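Local coordinates for branched-chain amino acid transport system substrate-binding protein (PDB 4JB0) that binds small lignin-derived aromatic acids such as ferulate, probably delivering them to an ABC transporter for uptake by the cell, at residues Gly221-Asp226 / Arg277-Ala282; Ala281-Asp286 / Ala325-Tyr330; Ile216-Gly221 / Val238-Gly243; Leu96-Ile101 / Ala111-Ile116. All coordinates share one frame; numbering follows the deposited sequence.

Contact 1 of 4, residues Gly221-Asp226 / Arg277-Ala282. With FER (3-(4-hydroxy-3-methoxyphenyl)-2-propenoic acid), chain B.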
# COMPACT_ATOMS: atom_id res chain seq x y z
N GLY A 221 -3.14 5.46 -0.34
CA GLY A 221 -4.31 4.68 0.03
C GLY A 221 -5.54 5.05 -0.78
O GLY A 221 -6.55 4.33 -0.79
N ALA A 222 -5.44 6.17 -1.48
CA ALA A 222 -6.54 6.68 -2.31
C ALA A 222 -6.47 6.25 -3.80
O ALA A 222 -7.42 6.51 -4.59
CB ALA A 222 -6.56 8.22 -2.21
N ALA A 223 -5.41 5.53 -4.18
CA ALA A 223 -5.04 5.38 -5.63
C ALA A 223 -5.78 4.30 -6.39
O ALA A 223 -5.21 3.27 -6.75
CB ALA A 223 -3.50 5.26 -5.80
N SER A 224 -7.07 4.53 -6.62
CA SER A 224 -7.91 3.67 -7.48
C SER A 224 -8.97 4.54 -8.10
O SER A 224 -9.09 5.71 -7.73
CB SER A 224 -8.59 2.54 -6.70
OG SER A 224 -9.61 3.10 -5.86
N MET A 225 -9.75 3.98 -9.01
CA MET A 225 -10.71 4.78 -9.74
C MET A 225 -11.83 5.20 -8.82
O MET A 225 -12.47 6.22 -9.07
CB MET A 225 -11.23 4.10 -11.03
CG MET A 225 -11.66 5.12 -12.09
SD MET A 225 -10.22 6.02 -12.76
CE MET A 225 -11.04 7.37 -13.63
N ASP A 226 -12.03 4.43 -7.75
CA ASP A 226 -13.07 4.69 -6.77
C ASP A 226 -13.07 6.14 -6.30
O ASP A 226 -14.14 6.75 -6.20
CB ASP A 226 -12.99 3.75 -5.56
CG ASP A 226 -13.00 2.30 -5.95
OD1 ASP A 226 -11.90 1.68 -5.97
OD2 ASP A 226 -14.08 1.77 -6.28
N ARG A 277 -7.36 -0.62 -13.12
CA ARG A 277 -6.07 -0.82 -12.42
C ARG A 277 -6.11 -0.05 -11.10
O ARG A 277 -6.88 0.93 -10.95
CB ARG A 277 -4.93 -0.27 -13.29
CG ARG A 277 -4.92 1.26 -13.28
CD ARG A 277 -3.94 1.91 -14.29
NE ARG A 277 -4.15 1.36 -15.62
CZ ARG A 277 -3.39 1.64 -16.69
NH1 ARG A 277 -2.38 2.48 -16.59
NH2 ARG A 277 -3.67 1.06 -17.87
N SER A 278 -5.29 -0.48 -10.16
CA SER A 278 -5.26 0.14 -8.86
C SER A 278 -3.95 -0.16 -8.17
O SER A 278 -3.27 -1.16 -8.43
CB SER A 278 -6.44 -0.31 -7.98
OG SER A 278 -6.26 -1.65 -7.53
N GLN A 279 -3.64 0.75 -7.27
CA GLN A 279 -2.53 0.60 -6.30
C GLN A 279 -2.66 -0.75 -5.62
O GLN A 279 -1.63 -1.42 -5.37
CB GLN A 279 -2.60 1.77 -5.31
CG GLN A 279 -1.77 1.65 -4.08
CD GLN A 279 -0.35 2.07 -4.36
OE1 GLN A 279 -0.06 2.51 -5.44
NE2 GLN A 279 0.51 2.05 -3.36
N PHE A 280 -3.91 -1.18 -5.35
CA PHE A 280 -4.09 -2.27 -4.39
C PHE A 280 -3.92 -3.65 -5.04
O PHE A 280 -3.26 -4.50 -4.50
CB PHE A 280 -5.44 -2.13 -3.69
CG PHE A 280 -5.77 -0.71 -3.37
CD1 PHE A 280 -4.87 0.07 -2.65
CD2 PHE A 280 -6.92 -0.14 -3.86
CE1 PHE A 280 -5.17 1.40 -2.38
CE2 PHE A 280 -7.24 1.18 -3.57
CZ PHE A 280 -6.35 1.96 -2.86
N ALA A 281 -4.49 -3.82 -6.22
CA ALA A 281 -4.31 -5.04 -6.97
C ALA A 281 -2.82 -5.39 -7.14
O ALA A 281 -2.41 -6.57 -7.07
CB ALA A 281 -5.05 -4.96 -8.33
N ALA A 282 -2.00 -4.36 -7.26
CA ALA A 282 -0.59 -4.61 -7.46
C ALA A 282 0.14 -5.33 -6.26
O ALA A 282 1.13 -6.05 -6.47
CB ALA A 282 0.10 -3.34 -7.77
C4 FER B . -1.76 1.09 0.09
C5 FER B . -1.62 2.25 0.84
C6 FER B . -2.51 2.47 1.87
C3 FER B . -2.77 0.18 0.35
C2 FER B . -3.67 0.41 1.40
C1 FER B . -3.53 1.57 2.16
C10 FER B . -3.99 -1.89 -0.12
C7 FER B . -4.52 1.72 3.26
C8 FER B . -4.21 2.10 4.50
C9 FER B . -5.27 2.12 5.55
O1 FER B . -6.45 2.49 5.30
O2 FER B . -4.94 1.65 6.67
O4 FER B . -0.90 0.85 -0.91
O3 FER B . -2.90 -0.97 -0.40
O HOH W 1 -9.26 1.12 -9.92
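Arg277 O and Met225 N share a water, which donates to the carbonyl and accepts from the amide; next, Ser278 meets Ser224 methylene to methylene, CB to CB at 3.8 Å. Its OG, set between the backbone N and the carbonyl carbon (chi1 73°), curls back as the N-cap of helix 279-299: it accepts a nearly straight bond from Ala281 N at 3.1 Å and a weak one from Phe280 N. Gln279 then makes the one direct hydrogen bond between the segments, N to Ala223 O at 3.0 Å, and its CB rests on Ala223 CB at 3.6 Å. Beyond CB the chain bends, so that NE2 donates to the phenolic O4 of the bound ferulate at 3.1 Å; NE2 also reaches Gln114 OE1, and OE1 takes Gly243 N. The Phe280 ring meets Gly221 O at its edge, CZ to O at 3.2 Å, while Ala223 O lies over one face and Ser224 CB approaches CE2 obliquely. On the ligand side CD1 comes to 3.2 Å from the methoxy oxygen O3, again at the ring edge. Ala223, the centre of an inverse gamma turn, thus offers its carbonyl to an amide of the first helical turn, and partners at both ends of the Gln279 amide should fix its flip, presenting an N-H to the substrate hydroxyl.

Contact 2 of 4, residues Ala281-Asp286 / Ala325-Tyr330. With FER (3-(4-hydroxy-3-methoxyphenyl)-2-propenoic acid), chain B.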
# COMPACT_ATOMS: atom_id res chain seq x y z
N ALA A 281 -4.49 -3.82 -6.22
CA ALA A 281 -4.31 -5.04 -6.97
C ALA A 281 -2.82 -5.39 -7.14
O ALA A 281 -2.41 -6.57 -7.07
CB ALA A 281 -5.05 -4.96 -8.33
N ALA A 282 -2.00 -4.36 -7.26
CA ALA A 282 -0.59 -4.61 -7.46
C ALA A 282 0.14 -5.33 -6.26
O ALA A 282 1.13 -6.05 -6.47
CB ALA A 282 0.10 -3.34 -7.77
N HIS A 283 -0.32 -5.10 -5.04
CA HIS A 283 0.39 -5.63 -3.85
C HIS A 283 0.37 -7.13 -3.79
O HIS A 283 1.39 -7.73 -3.50
CB HIS A 283 -0.14 -5.04 -2.56
CG HIS A 283 -0.03 -3.53 -2.50
ND1 HIS A 283 1.04 -2.84 -3.01
CD2 HIS A 283 -0.87 -2.60 -1.98
CE1 HIS A 283 0.87 -1.55 -2.83
NE2 HIS A 283 -0.29 -1.37 -2.22
N SER A 284 -0.76 -7.74 -4.06
CA SER A 284 -0.79 -9.20 -3.99
C SER A 284 -0.06 -9.78 -5.21
O SER A 284 0.68 -10.78 -5.10
CB SER A 284 -2.22 -9.75 -3.86
OG SER A 284 -3.01 -9.28 -4.90
N PHE A 285 -0.24 -9.13 -6.38
CA PHE A 285 0.55 -9.51 -7.59
C PHE A 285 2.04 -9.47 -7.26
O PHE A 285 2.78 -10.42 -7.55
CB PHE A 285 0.24 -8.54 -8.74
CG PHE A 285 0.91 -8.88 -10.05
CD1 PHE A 285 0.33 -9.84 -10.91
CD2 PHE A 285 2.09 -8.22 -10.46
CE1 PHE A 285 0.92 -10.16 -12.13
CE2 PHE A 285 2.67 -8.52 -11.68
CZ PHE A 285 2.09 -9.49 -12.52
N ASP A 286 2.50 -8.38 -6.66
CA ASP A 286 3.96 -8.27 -6.38
C ASP A 286 4.43 -9.25 -5.28
O ASP A 286 5.57 -9.70 -5.28
CB ASP A 286 4.33 -6.85 -5.97
CG ASP A 286 4.15 -5.82 -7.10
OD1 ASP A 286 3.93 -6.21 -8.27
OD2 ASP A 286 4.27 -4.62 -6.79
N ALA A 325 9.16 -5.79 -9.44
CA ALA A 325 7.69 -6.01 -9.39
C ALA A 325 6.98 -4.79 -9.97
O ALA A 325 7.64 -3.85 -10.40
CB ALA A 325 7.27 -6.26 -7.97
N SER A 326 5.65 -4.78 -9.99
CA SER A 326 4.93 -3.70 -10.62
C SER A 326 5.06 -2.35 -9.85
O SER A 326 5.00 -1.29 -10.46
CB SER A 326 3.47 -4.07 -10.81
OG SER A 326 2.74 -4.06 -9.61
N GLN A 327 5.26 -2.42 -8.54
CA GLN A 327 5.25 -1.23 -7.68
C GLN A 327 6.64 -0.68 -7.34
O GLN A 327 6.75 0.37 -6.74
CB GLN A 327 4.54 -1.53 -6.36
CG GLN A 327 3.01 -1.64 -6.55
CD GLN A 327 2.30 -0.30 -6.82
OE1 GLN A 327 2.76 0.50 -7.64
NE2 GLN A 327 1.16 -0.08 -6.16
N GLY A 328 7.69 -1.42 -7.67
CA GLY A 328 9.06 -1.00 -7.31
C GLY A 328 10.01 -2.18 -7.45
O GLY A 328 9.64 -3.24 -7.97
N VAL A 329 11.23 -1.98 -6.95
CA VAL A 329 12.31 -2.97 -7.01
C VAL A 329 12.71 -3.18 -5.54
O VAL A 329 13.26 -2.27 -4.89
CB VAL A 329 13.51 -2.43 -7.83
CG1 VAL A 329 14.63 -3.45 -7.92
CG2 VAL A 329 13.05 -1.95 -9.30
N TYR A 330 12.45 -4.38 -5.05
CA TYR A 330 12.54 -4.68 -3.63
C TYR A 330 13.87 -5.31 -3.27
O TYR A 330 14.29 -6.29 -3.90
CB TYR A 330 11.39 -5.64 -3.24
CG TYR A 330 9.98 -5.02 -3.25
CD1 TYR A 330 9.37 -4.57 -2.06
CD2 TYR A 330 9.25 -4.93 -4.45
CE1 TYR A 330 8.08 -4.02 -2.08
CE2 TYR A 330 7.94 -4.36 -4.48
CZ TYR A 330 7.37 -3.91 -3.29
OH TYR A 330 6.09 -3.37 -3.33
C4 FER B . -1.76 1.09 0.09
C5 FER B . -1.62 2.25 0.84
C6 FER B . -2.51 2.47 1.87
C3 FER B . -2.77 0.18 0.35
C2 FER B . -3.67 0.41 1.40
C1 FER B . -3.53 1.57 2.16
C10 FER B . -3.99 -1.89 -0.12
C7 FER B . -4.52 1.72 3.26
C8 FER B . -4.21 2.10 4.50
C9 FER B . -5.27 2.12 5.55
O1 FER B . -6.45 2.49 5.30
O2 FER B . -4.94 1.65 6.67
O4 FER B . -0.90 0.85 -0.91
O3 FER B . -2.90 -0.97 -0.40
O HOH W 2 3.46 -4.05 -4.16
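Asp286 grips the turn at Ser326-Gln327 with three hydrogen bonds. OD1 accepts twice from Ser326: from OG at 2.8 Å, on the syn side and somewhat out of the carboxylate plane, and from N at 2.8 Å, from well above that plane. OD2 takes Gln327 N at 3.0 Å, also from the syn side. The carboxylate reaches the turn because CG stands opposite the carbonyl carbon, beside the backbone N (chi1 -66°). A water then donates to both OD2 and Tyr330 OH and lies 2.8 Å from Asp286 OD2; it also bonds to His283 ND1, at the edge of the imidazole. The other ring nitrogen, NE2, donates to the phenolic O4 of ferulate at 2.6 Å, so Asp286 is linked through one water to a residue that holds the ligand's phenolic oxygen. So many donors around a buried carboxylate would be expected to keep it ionised. Packing surrounds this core. Ala325 CB sits 3.3 Å from Asp286 CG, Ala282 CB packs against Gln327 CG at 3.6 Å, and the Gln327 amide passes His283 CE1 obliquely, with ring and amide planes 30° apart. The gripped turn joins strands 323-324 and 329-330, a small antiparallel pair held against the first turns of helix 279-299. Helix 258-272 packs on Ala282 and Phe285 of the same helix, and Tyr330 OH, bonded to Met112 O, ties the pair to the loop that follows strand 109-111.

Contact 3 of 4, residues Ile216-Gly221 / Val238-Gly243. With FER (3-(4-hydroxy-3-methoxyphenyl)-2-propenoic acid), chain B.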
# COMPACT_ATOMS: atom_id res chain seq x y z
N ILE A 216 -5.34 20.31 -2.22
CA ILE A 216 -5.55 19.13 -1.39
C ILE A 216 -4.62 18.00 -1.86
O ILE A 216 -4.56 17.71 -3.05
CB ILE A 216 -7.02 18.68 -1.37
CG1 ILE A 216 -7.95 19.87 -0.97
CG2 ILE A 216 -7.20 17.40 -0.44
CD1 ILE A 216 -9.45 19.49 -1.02
N TYR A 217 -3.92 17.37 -0.91
CA TYR A 217 -3.02 16.23 -1.14
C TYR A 217 -3.60 14.94 -0.58
O TYR A 217 -4.18 14.95 0.51
CB TYR A 217 -1.66 16.49 -0.50
CG TYR A 217 -0.86 17.60 -1.17
CD1 TYR A 217 -1.16 18.94 -0.95
CD2 TYR A 217 0.22 17.30 -1.99
CE1 TYR A 217 -0.44 19.96 -1.56
CE2 TYR A 217 0.98 18.33 -2.64
CZ TYR A 217 0.63 19.65 -2.41
OH TYR A 217 1.35 20.66 -3.00
N GLN A 218 -3.43 13.81 -1.31
CA GLN A 218 -3.93 12.52 -0.86
C GLN A 218 -2.77 11.48 -0.83
O GLN A 218 -1.78 11.59 -1.56
CB GLN A 218 -5.02 11.99 -1.82
CG GLN A 218 -6.36 12.79 -1.79
CD GLN A 218 -7.31 12.28 -0.68
OE1 GLN A 218 -7.09 11.21 -0.08
NE2 GLN A 218 -8.35 13.04 -0.40
N THR A 219 -2.94 10.47 -0.02
CA THR A 219 -1.97 9.37 0.05
C THR A 219 -2.24 8.26 -0.99
O THR A 219 -3.27 8.23 -1.71
CB THR A 219 -1.98 8.76 1.46
OG1 THR A 219 -3.16 7.96 1.64
CG2 THR A 219 -1.94 9.87 2.55
N HIS A 220 -1.35 7.29 -1.00
CA HIS A 220 -1.42 6.20 -1.92
C HIS A 220 -2.49 5.24 -1.52
O HIS A 220 -2.83 4.38 -2.32
CB HIS A 220 -0.04 5.54 -2.12
CG HIS A 220 0.61 5.05 -0.85
ND1 HIS A 220 0.68 5.82 0.29
CD2 HIS A 220 1.35 3.94 -0.60
CE1 HIS A 220 1.40 5.19 1.21
NE2 HIS A 220 1.83 4.06 0.68
N GLY A 221 -3.14 5.46 -0.34
CA GLY A 221 -4.31 4.68 0.03
C GLY A 221 -5.54 5.05 -0.78
O GLY A 221 -6.55 4.33 -0.79
N VAL A 238 -6.47 17.42 -7.45
CA VAL A 238 -5.79 16.81 -6.28
C VAL A 238 -4.33 16.41 -6.62
O VAL A 238 -3.99 16.16 -7.80
CB VAL A 238 -6.58 15.58 -5.78
CG1 VAL A 238 -6.51 14.43 -6.80
CG2 VAL A 238 -6.08 15.15 -4.42
N LEU A 239 -3.64 16.41 -5.54
CA LEU A 239 -2.29 15.91 -5.83
C LEU A 239 -2.17 14.52 -5.20
O LEU A 239 -2.44 14.37 -4.02
CB LEU A 239 -1.19 16.84 -5.28
CG LEU A 239 -0.72 18.05 -6.11
CD1 LEU A 239 -0.22 17.60 -7.48
CD2 LEU A 239 -1.78 19.11 -6.29
N MET A 240 -1.87 13.33 -5.63
CA MET A 240 -1.97 12.04 -4.98
C MET A 240 -0.71 11.21 -5.21
O MET A 240 -0.37 10.91 -6.38
CB MET A 240 -3.16 11.29 -5.55
CG MET A 240 -3.46 9.99 -4.80
SD MET A 240 -4.73 9.03 -5.61
CE MET A 240 -6.11 10.16 -5.35
N ALA A 241 -0.06 10.79 -4.12
CA ALA A 241 1.10 9.91 -4.19
C ALA A 241 0.59 8.57 -4.66
O ALA A 241 -0.53 8.11 -4.27
CB ALA A 241 1.81 9.76 -2.77
N SER A 242 1.40 7.90 -5.47
CA SER A 242 0.96 6.60 -5.99
C SER A 242 2.15 5.73 -6.34
O SER A 242 3.25 6.23 -6.65
CB SER A 242 0.11 6.87 -7.23
OG SER A 242 -0.14 5.68 -7.91
N GLY A 243 1.96 4.42 -6.27
CA GLY A 243 2.89 3.46 -6.91
C GLY A 243 2.91 3.60 -8.46
O GLY A 243 1.90 4.06 -9.06
C4 FER B . -1.76 1.09 0.09
C5 FER B . -1.62 2.25 0.84
C6 FER B . -2.51 2.47 1.87
C3 FER B . -2.77 0.18 0.35
C2 FER B . -3.67 0.41 1.40
C1 FER B . -3.53 1.57 2.16
C10 FER B . -3.99 -1.89 -0.12
C7 FER B . -4.52 1.72 3.26
C8 FER B . -4.21 2.10 4.50
C9 FER B . -5.27 2.12 5.55
O1 FER B . -6.45 2.49 5.30
O2 FER B . -4.94 1.65 6.67
O4 FER B . -0.90 0.85 -0.91
O3 FER B . -2.90 -0.97 -0.40
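Tyr217 and Leu239 carry their CG atoms opposite the carbonyl carbon and beside the backbone N (chi1 -68° and -85°); from bridge-paired positions on one face of the sheet, these torsions send the two side chains side by side in the same direction, with Tyr217 CD2 3.6 Å from Leu239 CB. On the other face, Met240 has CG trans to its own N (chi1 -173°), which brings Met240 CG to 3.9 Å from Gln218 CB. The Val238 side chain crosses that of Gln218 at about a right angle, CG2 to CG 3.5 Å. Between the faces the backbones are in parallel register. Leu239 N donates to Ile216 O at 3.0 Å, Gln218 N to Leu239 O at 2.9 Å and Ala241 N to Gln218 O at 3.2 Å, the last tilted from the carbonyl plane. The Tyr217 hydroxyl bonds to His126 ND1 on helix 116-129; an alanine in place of Tyr217 would probably leave that imidazole without its mate and open a gap beside Leu239. Past the strand end, Thr219 OG1 accepts from Gly221 N in an ST turn, and the imidazole of His220 lays one face against C5 of ferulate, 3.7 Å from CD2, while NE2 bonds to Gln114 O. Gly221 CA also touches the ligand ring, where a side chain would be crowded. Strands 215-218 and 239-242, with helix 225-231 between them, form a beta-alpha-beta crossover; ligand contact at the C-terminal end of the first strand is characteristic of periplasmic binding proteins.

Contact 4 of 4, residues Leu96-Ile101 / Ala111-Ile116. With FER (3-(4-hydroxy-3-methoxyphenyl)-2-propenoic acid), chain B.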
# COMPACT_ATOMS: atom_id res chain seq x y z
N LEU A 96 -0.00 -6.58 3.04
CA LEU A 96 -0.61 -6.03 1.81
C LEU A 96 -1.20 -4.63 2.04
O LEU A 96 -2.00 -4.15 1.25
CB LEU A 96 -1.66 -7.01 1.25
CG LEU A 96 -1.09 -8.39 0.89
CD1 LEU A 96 -2.16 -9.42 0.43
CD2 LEU A 96 0.10 -8.33 -0.12
N ALA A 97 -0.77 -4.00 3.13
CA ALA A 97 -1.17 -2.68 3.53
C ALA A 97 0.03 -2.17 4.34
O ALA A 97 0.82 -2.98 4.82
CB ALA A 97 -2.42 -2.77 4.42
N PRO A 98 0.21 -0.85 4.47
CA PRO A 98 1.32 -0.27 5.23
C PRO A 98 1.21 -0.63 6.72
O PRO A 98 0.11 -0.93 7.23
CB PRO A 98 1.15 1.25 5.07
CG PRO A 98 0.03 1.42 4.09
CD PRO A 98 -0.78 0.16 4.10
N LEU A 99 2.35 -0.69 7.41
CA LEU A 99 2.28 -0.88 8.84
C LEU A 99 3.52 -0.44 9.54
O LEU A 99 4.62 -0.61 9.01
CB LEU A 99 1.98 -2.31 9.19
CG LEU A 99 3.17 -3.23 9.22
CD1 LEU A 99 2.81 -4.40 10.16
CD2 LEU A 99 3.47 -3.58 7.81
N PRO A 100 3.33 0.08 10.76
CA PRO A 100 4.46 0.45 11.63
C PRO A 100 5.27 -0.78 12.02
O PRO A 100 4.77 -1.70 12.71
CB PRO A 100 3.78 1.01 12.89
CG PRO A 100 2.27 1.03 12.59
CD PRO A 100 2.04 0.09 11.45
N ILE A 101 6.52 -0.76 11.59
CA ILE A 101 7.54 -1.75 11.90
C ILE A 101 8.18 -1.42 13.23
O ILE A 101 8.67 -0.31 13.43
CB ILE A 101 8.66 -1.75 10.83
CG1 ILE A 101 8.06 -2.00 9.42
CG2 ILE A 101 9.83 -2.75 11.22
CD1 ILE A 101 7.31 -3.24 9.28
N ALA A 111 6.74 -5.74 3.87
CA ALA A 111 5.52 -5.02 3.43
C ALA A 111 5.66 -4.59 1.97
O ALA A 111 6.74 -4.06 1.58
CB ALA A 111 5.32 -3.83 4.29
N MET A 112 4.61 -4.86 1.18
CA MET A 112 4.57 -4.53 -0.24
C MET A 112 4.25 -3.03 -0.51
O MET A 112 4.88 -2.45 -1.40
CB MET A 112 3.60 -5.47 -1.02
CG MET A 112 3.98 -7.01 -0.92
SD MET A 112 5.74 -7.26 -1.27
CE MET A 112 5.70 -6.74 -2.90
N PRO A 113 3.29 -2.40 0.24
CA PRO A 113 3.02 -1.00 -0.11
C PRO A 113 4.22 -0.10 0.19
O PRO A 113 5.05 -0.42 1.05
CB PRO A 113 1.85 -0.61 0.81
CG PRO A 113 1.15 -1.93 1.10
CD PRO A 113 2.30 -2.91 1.22
N GLN A 114 4.30 1.03 -0.50
CA GLN A 114 5.39 1.98 -0.23
C GLN A 114 5.37 2.47 1.22
O GLN A 114 4.28 2.73 1.76
CB GLN A 114 5.21 3.18 -1.13
CG GLN A 114 5.49 2.86 -2.60
CD GLN A 114 4.34 2.19 -3.34
OE1 GLN A 114 3.21 2.01 -2.80
NE2 GLN A 114 4.63 1.74 -4.57
N PRO A 115 6.56 2.63 1.84
CA PRO A 115 6.56 3.18 3.19
C PRO A 115 6.17 4.64 3.17
O PRO A 115 6.42 5.38 2.16
CB PRO A 115 8.03 3.01 3.68
CG PRO A 115 8.88 2.99 2.40
CD PRO A 115 7.93 2.39 1.31
N ILE A 116 5.46 5.02 4.21
CA ILE A 116 4.91 6.40 4.31
C ILE A 116 5.96 7.49 4.01
O ILE A 116 5.68 8.38 3.23
CB ILE A 116 4.15 6.67 5.61
CG1 ILE A 116 2.68 6.24 5.47
CG2 ILE A 116 4.13 8.20 5.96
CD1 ILE A 116 2.42 4.79 5.03
C4 FER B . -1.76 1.09 0.09
C5 FER B . -1.62 2.25 0.84
C6 FER B . -2.51 2.47 1.87
C3 FER B . -2.77 0.18 0.35
C2 FER B . -3.67 0.41 1.40
C1 FER B . -3.53 1.57 2.16
C10 FER B . -3.99 -1.89 -0.12
C7 FER B . -4.52 1.72 3.26
C8 FER B . -4.21 2.10 4.50
C9 FER B . -5.27 2.12 5.55
O1 FER B . -6.45 2.49 5.30
O2 FER B . -4.94 1.65 6.67
O4 FER B . -0.90 0.85 -0.91
O3 FER B . -2.90 -0.97 -0.40
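A wall of the aromatic-acid pocket is built where Pro113 packs on the peptide between Ala97 and Pro98. Pro113 CG touches Ala97 C at 3.4 Å, and its CB lies 3.6 Å from the phenolic O4 of ferulate. Pro98 lies over one face of the ligand ring, CG to C6 at 3.5 Å. Pro98 also receives a methyl, Ile116 CD1, 3.8 Å from its CB. With a glycine in place of Pro98, the ring face and Ile116 CD1 would both probably lose their packing partner, and the loop would be freer to flex. At the ends, Leu96 runs beside Met112, its CG opposite the carbonyl carbon (chi1 -59°), bringing CD2 to 4.2 Å from Met112 CG, while Leu99 CD2 meets Ala111 CB at 4.0 Å. Leu96 O also lies against the ligand methoxy carbon C10. The contact is apolar, and Ala97 O is buried in it without a hydrogen-bonding partner. Loops following adjacent parallel strands, here 93-95 and 109-111, that together line the ligand cleft are typical of the periplasmic binding protein fold.

Overall arrangement
From the N terminus, contact 4 comes first and closes a short loop through helix 103-106 and strand 109-111 at the edge of the first sheet. Contact 3 follows well after it, closing the crossover from strand 215-218 to strand 239-242 in the second sheet. Contact 1 opens at Gly221, where contact 3's first segment ends, and closes after it, so the two cross; it brings the start of helix 279-299 beside that crossover. Contact 2 begins on Ala281-Ala282, where contact 1 ends, and joins the same helix to segment 325-330, a turn leading into strand 329-330. No contact encloses another. Gln114 and Met112 link contact 4 to the later three, and all four meet around the ferulate.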